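Local coordinates for protein CEP104 (Gallus gallus, PDB 5JO8) that probably binds tubulin or microtubules through its TOG domain and works within a protein interaction network at centrioles, at residues A155-I158 with L163-E166; S192-V197 with R232-R237; S260-V265 with T269-F274. All blocks are in the same frame, centred on the assembly; numbering follows the deposited sequence.

Interaction 1: residues A155-I158 with L163-E166; sequences AKFI and LWSE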
loop_
_atom_site.group_PDB
_atom_site.type_symbol
_atom_site.label_atom_id
_atom_site.label_comp_id
_atom_site.label_asym_id
_atom_site.label_seq_id
_atom_site.Cartn_x
_atom_site.Cartn_y
_atom_site.Cartn_z
ATOM N N ALA A 155 7.002 1.621 -3.279
ATOM C CA ALA A 155 6.864 0.177 -3.179
ATOM C C ALA A 155 7.640 -0.369 -1.987
ATOM O O ALA A 155 7.160 -1.270 -1.295
ATOM C CB ALA A 155 7.322 -0.497 -4.474
ATOM N N LYS A 156 8.815 0.188 -1.722
ATOM C CA LYS A 156 9.629 -0.248 -0.593
ATOM C C LYS A 156 8.926 0.066 0.716
ATOM O O LYS A 156 8.973 -0.727 1.656
ATOM C CB LYS A 156 11.012 0.408 -0.601
ATOM C CG LYS A 156 11.996 -0.184 -1.611
ATOM C CD LYS A 156 13.396 0.387 -1.401
ATOM C CE LYS A 156 14.395 -0.252 -2.360
ATOM N NZ LYS A 156 15.756 0.324 -2.199
ATOM N N PHE A 157 8.279 1.224 0.783
ATOM C CA PHE A 157 7.523 1.560 1.989
ATOM C C PHE A 157 6.389 0.567 2.205
ATOM O O PHE A 157 6.161 0.127 3.337
ATOM C CB PHE A 157 6.954 2.977 1.941
ATOM C CG PHE A 157 6.298 3.395 3.233
ATOM C CD1 PHE A 157 7.060 3.897 4.276
ATOM C CD2 PHE A 157 4.930 3.281 3.398
ATOM C CE1 PHE A 157 6.458 4.267 5.481
ATOM C CE2 PHE A 157 4.330 3.663 4.601
ATOM C CZ PHE A 157 5.095 4.159 5.626
ATOM N N ILE A 158 5.679 0.214 1.132
ATOM C CA ILE A 158 4.597 -0.766 1.237
ATOM C C ILE A 158 5.139 -2.105 1.712
ATOM O O ILE A 158 4.550 -2.753 2.579
ATOM C CB ILE A 158 3.792 -0.891 -0.067
ATOM C CG1 ILE A 158 2.970 0.370 -0.326
ATOM C CG2 ILE A 158 2.873 -2.110 -0.004
ATOM C CD1 ILE A 158 2.504 0.496 -1.766
ATOM N N LEU A 163 5.416 -5.872 6.659
ATOM C CA LEU A 163 6.175 -6.745 7.542
ATOM C C LEU A 163 6.363 -6.212 8.975
ATOM O O LEU A 163 6.886 -6.920 9.846
ATOM C CB LEU A 163 7.504 -7.110 6.862
ATOM C CG LEU A 163 7.185 -7.890 5.568
ATOM C CD1 LEU A 163 8.203 -7.707 4.464
ATOM C CD2 LEU A 163 7.000 -9.364 5.886
ATOM N N TRP A 164 5.900 -4.988 9.244
ATOM C CA TRP A 164 5.962 -4.462 10.608
ATOM C C TRP A 164 5.160 -5.356 11.533
ATOM O O TRP A 164 4.084 -5.833 11.171
ATOM C CB TRP A 164 5.434 -3.032 10.717
ATOM C CG TRP A 164 6.266 -2.031 10.017
ATOM C CD1 TRP A 164 7.609 -2.114 9.733
ATOM C CD2 TRP A 164 5.810 -0.795 9.475
ATOM N NE1 TRP A 164 8.008 -0.985 9.044
ATOM C CE2 TRP A 164 6.919 -0.166 8.872
ATOM C CE3 TRP A 164 4.565 -0.151 9.440
ATOM C CZ2 TRP A 164 6.819 1.070 8.240
ATOM C CZ3 TRP A 164 4.468 1.071 8.811
ATOM C CH2 TRP A 164 5.592 1.669 8.216
ATOM N N SER A 165 5.708 -5.588 12.721
ATOM C CA SER A 165 5.056 -6.473 13.689
ATOM C C SER A 165 3.628 -6.034 14.035
ATOM O O SER A 165 2.780 -6.878 14.336
ATOM C CB SER A 165 5.902 -6.619 14.959
ATOM O OG SER A 165 6.013 -5.386 15.632
ATOM N N GLU A 166 3.362 -4.730 13.987
ATOM C CA GLU A 166 2.005 -4.231 14.243
ATOM C C GLU A 166 1.038 -4.500 13.094
ATOM O O GLU A 166 -0.173 -4.558 13.303
ATOM C CB GLU A 166 2.017 -2.728 14.526
ATOM C CG GLU A 166 2.605 -2.332 15.888
ATOM C CD GLU A 166 1.752 -2.795 17.065
ATOM O OE1 GLU A 166 0.557 -2.436 17.126
ATOM O OE2 GLU A 166 2.286 -3.512 17.938
#
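F157 and W164 form the whole direct side-chain contact here, and it is an aromatic one. The pair is an offset edge-to-face (T-shaped) stack. The edge of the W164 six-membered ring is turned toward the face of F157. The ring centroids lie 5.5 Å apart and the planes stand at 85°. The touch is made by one corner of the indole. W164 CH2 sits 3.6 Å from F157 CZ, and the next approach is 3.9 Å, from W164 CH2 to F157 CE1. F157 CZ in turn lies near the indole plane.

F157 CG is anti to the backbone N (chi1 -174°), which carries the ring out beyond the helix toward W164. W164 has an extended backbone, unlike the helical residues of 155-158, and its CB points toward that segment.

No hydrogen bond joins the two segments; the aromatic pair is the link. Only 91 Å² is buried between them, summed over both sides.

Packing against other helices frames the stack. F157 also touches L107 and L110 of helix 100-121 and L139 of helix 125-142, while W164 lies on K111. Next to F157, I158 points away from 163-166 and packs on L136, L139 and L140. L163 meets L200 and M204 of helix 187-204. K125 NZ donates a hydrogen bond to E166 O.

The arrangement ties the chain leaving helix 148-163 back onto that helix, within the row of stacked helices that makes up a TOG domain, an alpha-solenoid of HEAT-like repeats.

Interaction 2: residues S192-V197 with R232-R237; sequences SRVELV and RDVALR
V194 and V234 mark the closest backbone approach of two helices running in the same general direction, with their CA atoms 6.2 Å apart. Both valines point toward the opposite helix, and both are buried. Their side chains mesh at a slant. V194 CG2 lies 3.6 Å from V234 CB. V194 CB is 3.7 Å from V234 CG1, which also rests 3.5 Å from the backbone oxygen V194 O. V234 CG1 is anti to its own N (chi1 -178°), and this turns it onto the V194 backbone. The V234 CG2 methyl completes the patch against V194 CG2 at 3.9 Å. Such short branched residues let the helices come close.

The two segments belong to helices 187-204 and 229-245, and helix 213-223 lies between them in sequence. V194 also packs on F219 of that helix, and A235 on its A223. Near-parallel helices stacked side by side, with an intervening helix packed against them, are what an alpha-solenoid such as a TOG domain is built from. V234 reaches further along helix 187-204 to M191 and E198.

Charged side chains flank the valines. R237 turns its guanidinium back over its own helix, with V234 CA 4.2 Å above the plane and over its centre. R237 NH1 forms a salt bridge with D233 OD2 at 3.0 Å. R237 NE makes another with E198 OE1, one that crosses to helix 187-204. E195 CG makes a loose contact with V234 CG2. E195 OE2 stays 5.5 Å from R237 NH2, too far for a salt bridge. Away from the valines, R193 donates to the backbone oxygens of L177, Q179 and L180.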
loop_
_atom_site.group_PDB
_atom_site.type_symbol
_atom_site.label_atom_id
_atom_site.label_comp_id
_atom_site.label_asym_id
_atom_site.label_seq_id
_atom_site.Cartn_x
_atom_site.Cartn_y
_atom_site.Cartn_z
ATOM N N SER A 192 4.408 -2.455 -10.883
ATOM C CA SER A 192 4.663 -2.319 -9.459
ATOM C C SER A 192 3.827 -3.299 -8.666
ATOM O O SER A 192 4.302 -3.892 -7.703
ATOM C CB SER A 192 4.340 -0.903 -8.997
ATOM O OG SER A 192 5.302 0.022 -9.483
ATOM N N ARG A 193 2.587 -3.482 -9.096
ATOM C CA ARG A 193 1.705 -4.393 -8.380
ATOM C C ARG A 193 2.165 -5.840 -8.489
ATOM O O ARG A 193 2.244 -6.538 -7.483
ATOM C CB ARG A 193 0.252 -4.255 -8.826
ATOM C CG ARG A 193 -0.703 -5.007 -7.906
ATOM C CD ARG A 193 -1.504 -4.060 -7.000
ATOM N NE ARG A 193 -2.678 -3.566 -7.715
ATOM C CZ ARG A 193 -3.764 -4.291 -7.963
ATOM N NH1 ARG A 193 -3.834 -5.550 -7.550
ATOM N NH2 ARG A 193 -4.776 -3.762 -8.636
ATOM N N VAL A 194 2.490 -6.311 -9.695
ATOM C CA VAL A 194 2.938 -7.698 -9.804
ATOM C C VAL A 194 4.261 -7.921 -9.079
ATOM O O VAL A 194 4.481 -8.978 -8.484
ATOM C CB VAL A 194 2.964 -8.210 -11.255
ATOM C CG1 VAL A 194 1.552 -8.309 -11.786
ATOM C CG2 VAL A 194 3.808 -7.299 -12.153
ATOM N N GLU A 195 5.142 -6.924 -9.111
ATOM C CA GLU A 195 6.420 -7.063 -8.445
ATOM C C GLU A 195 6.261 -7.089 -6.925
ATOM O O GLU A 195 6.974 -7.826 -6.243
ATOM C CB GLU A 195 7.371 -5.938 -8.864
ATOM C CG GLU A 195 7.826 -6.016 -10.297
ATOM C CD GLU A 195 8.673 -4.818 -10.678
ATOM O OE1 GLU A 195 8.493 -3.735 -10.075
ATOM O OE2 GLU A 195 9.522 -4.963 -11.575
ATOM N N LEU A 196 5.342 -6.279 -6.406
ATOM C CA LEU A 196 5.039 -6.281 -4.970
ATOM C C LEU A 196 4.524 -7.634 -4.497
ATOM O O LEU A 196 4.967 -8.154 -3.470
ATOM C CB LEU A 196 4.030 -5.188 -4.614
ATOM C CG LEU A 196 4.670 -3.834 -4.305
ATOM C CD1 LEU A 196 3.626 -2.732 -4.273
ATOM C CD2 LEU A 196 5.410 -3.901 -2.980
ATOM N N VAL A 197 3.593 -8.207 -5.253
ATOM C CA VAL A 197 3.073 -9.527 -4.933
ATOM C C VAL A 197 4.212 -10.542 -4.977
ATOM O O VAL A 197 4.386 -11.320 -4.039
ATOM C CB VAL A 197 1.916 -9.940 -5.881
ATOM C CG1 VAL A 197 1.523 -11.396 -5.645
ATOM C CG2 VAL A 197 0.706 -9.024 -5.680
ATOM N N ARG A 232 2.902 -9.585 -17.759
ATOM C CA ARG A 232 2.581 -11.000 -17.859
ATOM C C ARG A 232 3.746 -11.861 -17.397
ATOM O O ARG A 232 3.545 -12.913 -16.798
ATOM C CB ARG A 232 2.203 -11.384 -19.299
ATOM C CG ARG A 232 1.000 -10.631 -19.846
ATOM C CD ARG A 232 0.522 -11.197 -21.177
ATOM N NE ARG A 232 1.549 -11.145 -22.219
ATOM C CZ ARG A 232 1.744 -10.117 -23.039
ATOM N NH1 ARG A 232 2.694 -10.178 -23.965
ATOM N NH2 ARG A 232 0.992 -9.028 -22.945
ATOM N N ASP A 233 4.964 -11.417 -17.689
ATOM C CA ASP A 233 6.138 -12.196 -17.333
ATOM C C ASP A 233 6.302 -12.331 -15.818
ATOM O O ASP A 233 6.665 -13.400 -15.331
ATOM C CB ASP A 233 7.395 -11.612 -17.979
ATOM C CG ASP A 233 8.647 -12.392 -17.629
ATOM O OD1 ASP A 233 8.800 -13.523 -18.135
ATOM O OD2 ASP A 233 9.480 -11.873 -16.856
ATOM N N VAL A 234 6.001 -11.270 -15.063
ATOM C CA VAL A 234 6.055 -11.390 -13.610
ATOM C C VAL A 234 4.954 -12.334 -13.128
ATOM O O VAL A 234 5.172 -13.141 -12.227
ATOM C CB VAL A 234 5.960 -10.033 -12.904
ATOM C CG1 VAL A 234 6.083 -10.226 -11.394
ATOM C CG2 VAL A 234 7.046 -9.106 -13.418
ATOM N N ALA A 235 3.778 -12.240 -13.744
ATOM C CA ALA A 235 2.680 -13.137 -13.397
ATOM C C ALA A 235 3.081 -14.604 -13.598
ATOM O O ALA A 235 2.798 -15.455 -12.752
ATOM C CB ALA A 235 1.432 -12.784 -14.193
ATOM N N LEU A 236 3.791 -14.884 -14.693
ATOM C CA LEU A 236 4.312 -16.227 -14.919
ATOM C C LEU A 236 5.275 -16.657 -13.818
ATOM O O LEU A 236 5.197 -17.777 -13.329
ATOM C CB LEU A 236 5.023 -16.300 -16.264
ATOM C CG LEU A 236 4.148 -16.172 -17.499
ATOM C CD1 LEU A 236 5.049 -15.941 -18.699
ATOM C CD2 LEU A 236 3.315 -17.434 -17.673
ATOM N N ARG A 237 6.191 -15.773 -13.438
ATOM C CA ARG A 237 7.134 -16.079 -12.361
ATOM C C ARG A 237 6.421 -16.424 -11.062
ATOM O O ARG A 237 6.830 -17.331 -10.336
ATOM C CB ARG A 237 8.094 -14.913 -12.122
ATOM C CG ARG A 237 9.018 -14.643 -13.295
ATOM C CD ARG A 237 10.319 -13.998 -12.834
ATOM N NE ARG A 237 10.119 -12.740 -12.119
ATOM C CZ ARG A 237 10.134 -11.538 -12.690
ATOM N NH1 ARG A 237 10.330 -11.426 -13.998
ATOM N NH2 ARG A 237 9.955 -10.445 -11.957
#

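Interaction 3: residues S260-V265 with T269-F274; sequences SIRKTV and TLFDGF
The R262 guanidinium meets D272 OD1 at its edge, in its own plane. The bond from R262 NH1 to D272 OD1 is 2.9 Å and fairly straight (165°), part of a salt bridge. OD1 is approached from above the carboxylate plane. R262 NH2 adds a weak bond to the same oxygen, and it lies 3.4 Å from F271 CB. The guanidinium and the F271 ring are 28° from parallel. I261 CG2 reaches the ring obliquely, 4.2 Å from F271 CE2. One face of the F274 ring carries L270 O, and this ring stacks with Y243.

The extended R262 chain also brings NE to a salt bridge with D257. With an alanine here, D272 and D257 would probably lose this cationic partner, and F271 CB would lose the contact with the guanidinium.

V265 O accepts two bonds, from T269 N at 2.9 Å and from T269 OG1 at 3.0 Å. T264 holds the N-cap position, but its side chain makes no capping bond; T264 OG1 donates instead to I261 O at 2.6 Å.

Helix 265-276 packs through L270 and F274 on helix 229-245, and its start, with the preceding turn folded back, closes the C-terminal end of the modelled helical array.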
loop_
_atom_site.group_PDB
_atom_site.type_symbol
_atom_site.label_atom_id
_atom_site.label_comp_id
_atom_site.label_asym_id
_atom_site.label_seq_id
_atom_site.Cartn_x
_atom_site.Cartn_y
_atom_site.Cartn_z
ATOM N N SER A 260 -4.572 -27.182 -28.569
ATOM C CA SER A 260 -5.256 -25.959 -28.966
ATOM C C SER A 260 -4.793 -24.772 -28.122
ATOM O O SER A 260 -4.521 -23.686 -28.642
ATOM C CB SER A 260 -6.773 -26.135 -28.853
ATOM O OG SER A 260 -7.455 -24.935 -29.179
ATOM N N ILE A 261 -4.677 -24.991 -26.823
ATOM C CA ILE A 261 -4.326 -23.898 -25.923
ATOM C C ILE A 261 -2.874 -23.465 -26.101
ATOM O O ILE A 261 -2.528 -22.316 -25.830
ATOM C CB ILE A 261 -4.671 -24.218 -24.454
ATOM C CG1 ILE A 261 -4.869 -22.921 -23.667
ATOM C CG2 ILE A 261 -3.586 -25.088 -23.810
ATOM C CD1 ILE A 261 -5.197 -23.147 -22.215
ATOM N N ARG A 262 -2.030 -24.380 -26.572
ATOM C CA ARG A 262 -0.621 -24.070 -26.807
ATOM C C ARG A 262 -0.404 -23.170 -28.019
ATOM O O ARG A 262 0.706 -22.691 -28.247
ATOM C CB ARG A 262 0.196 -25.354 -26.939
ATOM C CG ARG A 262 0.519 -25.994 -25.606
ATOM C CD ARG A 262 0.837 -27.478 -25.730
ATOM N NE ARG A 262 1.268 -28.020 -24.442
ATOM C CZ ARG A 262 2.521 -27.982 -24.007
ATOM N NH1 ARG A 262 3.468 -27.438 -24.770
ATOM N NH2 ARG A 262 2.832 -28.485 -22.816
ATOM N N LYS A 263 -1.463 -22.936 -28.790
ATOM C CA LYS A 263 -1.398 -21.985 -29.897
ATOM C C LYS A 263 -1.226 -20.561 -29.366
ATOM O O LYS A 263 -0.763 -19.673 -30.082
ATOM C CB LYS A 263 -2.648 -22.079 -30.777
ATOM C CG LYS A 263 -2.855 -23.438 -31.437
ATOM C CD LYS A 263 -4.207 -23.499 -32.140
ATOM C CE LYS A 263 -4.524 -24.903 -32.628
ATOM N NZ LYS A 263 -5.931 -25.029 -33.110
ATOM N N THR A 264 -1.613 -20.342 -28.111
ATOM C CA THR A 264 -1.276 -19.097 -27.423
ATOM C C THR A 264 0.045 -19.296 -26.680
ATOM O O THR A 264 0.205 -20.258 -25.929
ATOM C CB THR A 264 -2.374 -18.671 -26.439
ATOM O OG1 THR A 264 -2.558 -19.698 -25.462
ATOM C CG2 THR A 264 -3.680 -18.450 -27.174
ATOM N N VAL A 265 0.991 -18.388 -26.898
ATOM C CA VAL A 265 2.369 -18.585 -26.446
ATOM C C VAL A 265 2.498 -18.701 -24.927
ATOM O O VAL A 265 3.324 -19.467 -24.429
ATOM C CB VAL A 265 3.309 -17.506 -27.032
ATOM C CG1 VAL A 265 4.761 -17.820 -26.702
ATOM C CG2 VAL A 265 3.122 -17.412 -28.537
ATOM N N THR A 269 4.419 -21.614 -22.865
ATOM C CA THR A 269 5.451 -21.266 -21.889
ATOM C C THR A 269 5.138 -21.826 -20.495
ATOM O O THR A 269 6.002 -22.395 -19.827
ATOM C CB THR A 269 5.637 -19.735 -21.803
ATOM O OG1 THR A 269 6.042 -19.227 -23.080
ATOM C CG2 THR A 269 6.690 -19.372 -20.760
ATOM N N LEU A 270 3.892 -21.660 -20.061
ATOM C CA LEU A 270 3.460 -22.125 -18.751
ATOM C C LEU A 270 3.628 -23.638 -18.605
ATOM O O LEU A 270 4.296 -24.117 -17.682
ATOM C CB LEU A 270 1.990 -21.739 -18.533
ATOM C CG LEU A 270 1.439 -21.492 -17.128
ATOM C CD1 LEU A 270 2.381 -20.635 -16.298
ATOM C CD2 LEU A 270 0.081 -20.814 -17.241
ATOM N N PHE A 271 3.014 -24.392 -19.515
ATOM C CA PHE A 271 3.018 -25.854 -19.401
ATOM C C PHE A 271 4.400 -26.469 -19.668
ATOM O O PHE A 271 4.819 -27.381 -18.948
ATOM C CB PHE A 271 1.916 -26.485 -20.267
ATOM C CG PHE A 271 0.521 -26.205 -19.767
ATOM C CD1 PHE A 271 0.127 -26.622 -18.507
ATOM C CD2 PHE A 271 -0.388 -25.525 -20.556
ATOM C CE1 PHE A 271 -1.152 -26.360 -18.040
ATOM C CE2 PHE A 271 -1.675 -25.265 -20.099
ATOM C CZ PHE A 271 -2.052 -25.678 -18.837
ATOM N N ASP A 272 5.119 -25.949 -20.661
ATOM C CA ASP A 272 6.502 -26.395 -20.881
ATOM C C ASP A 272 7.359 -26.102 -19.659
ATOM O O ASP A 272 8.200 -26.916 -19.265
ATOM C CB ASP A 272 7.129 -25.727 -22.103
ATOM C CG ASP A 272 6.612 -26.291 -23.402
ATOM O OD1 ASP A 272 6.003 -27.385 -23.381
ATOM O OD2 ASP A 272 6.820 -25.634 -24.440
ATOM N N GLY A 273 7.142 -24.929 -19.067
ATOM C CA GLY A 273 7.857 -24.538 -17.869
ATOM C C GLY A 273 7.583 -25.495 -16.733
ATOM O O GLY A 273 8.496 -25.878 -16.007
ATOM N N PHE A 274 6.314 -25.881 -16.567
ATOM C CA PHE A 274 5.959 -26.854 -15.550
ATOM C C PHE A 274 6.723 -28.164 -15.768
ATOM O O PHE A 274 7.257 -28.757 -14.828
ATOM C CB PHE A 274 4.453 -27.143 -15.572
ATOM C CG PHE A 274 3.582 -26.018 -15.061
ATOM C CD1 PHE A 274 4.102 -24.970 -14.304
ATOM C CD2 PHE A 274 2.224 -26.027 -15.333
ATOM C CE1 PHE A 274 3.271 -23.950 -13.841
ATOM C CE2 PHE A 274 1.394 -25.021 -14.873
ATOM C CZ PHE A 274 1.915 -23.982 -14.127
#

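The three contacts follow one another along the chain and along the helical array. Interaction 1 lies nearest the middle, its centre 9 Å from that of the chain. Interaction 2 is 16 Å out and interaction 3 is 33 Å out. Neighbouring contacts touch. A155 O of interaction 1 is 3.6 Å from L196 CD2 of interaction 2, and L236 CD2 of interaction 2 is 3.6 Å from L270 CD1 of interaction 3. Interactions 1 and 3 stay about 24 Å apart at their nearest atoms. Interaction 2 therefore bridges them. Its leucines join helix 148-163 on one hand and helix 265-276 on the other.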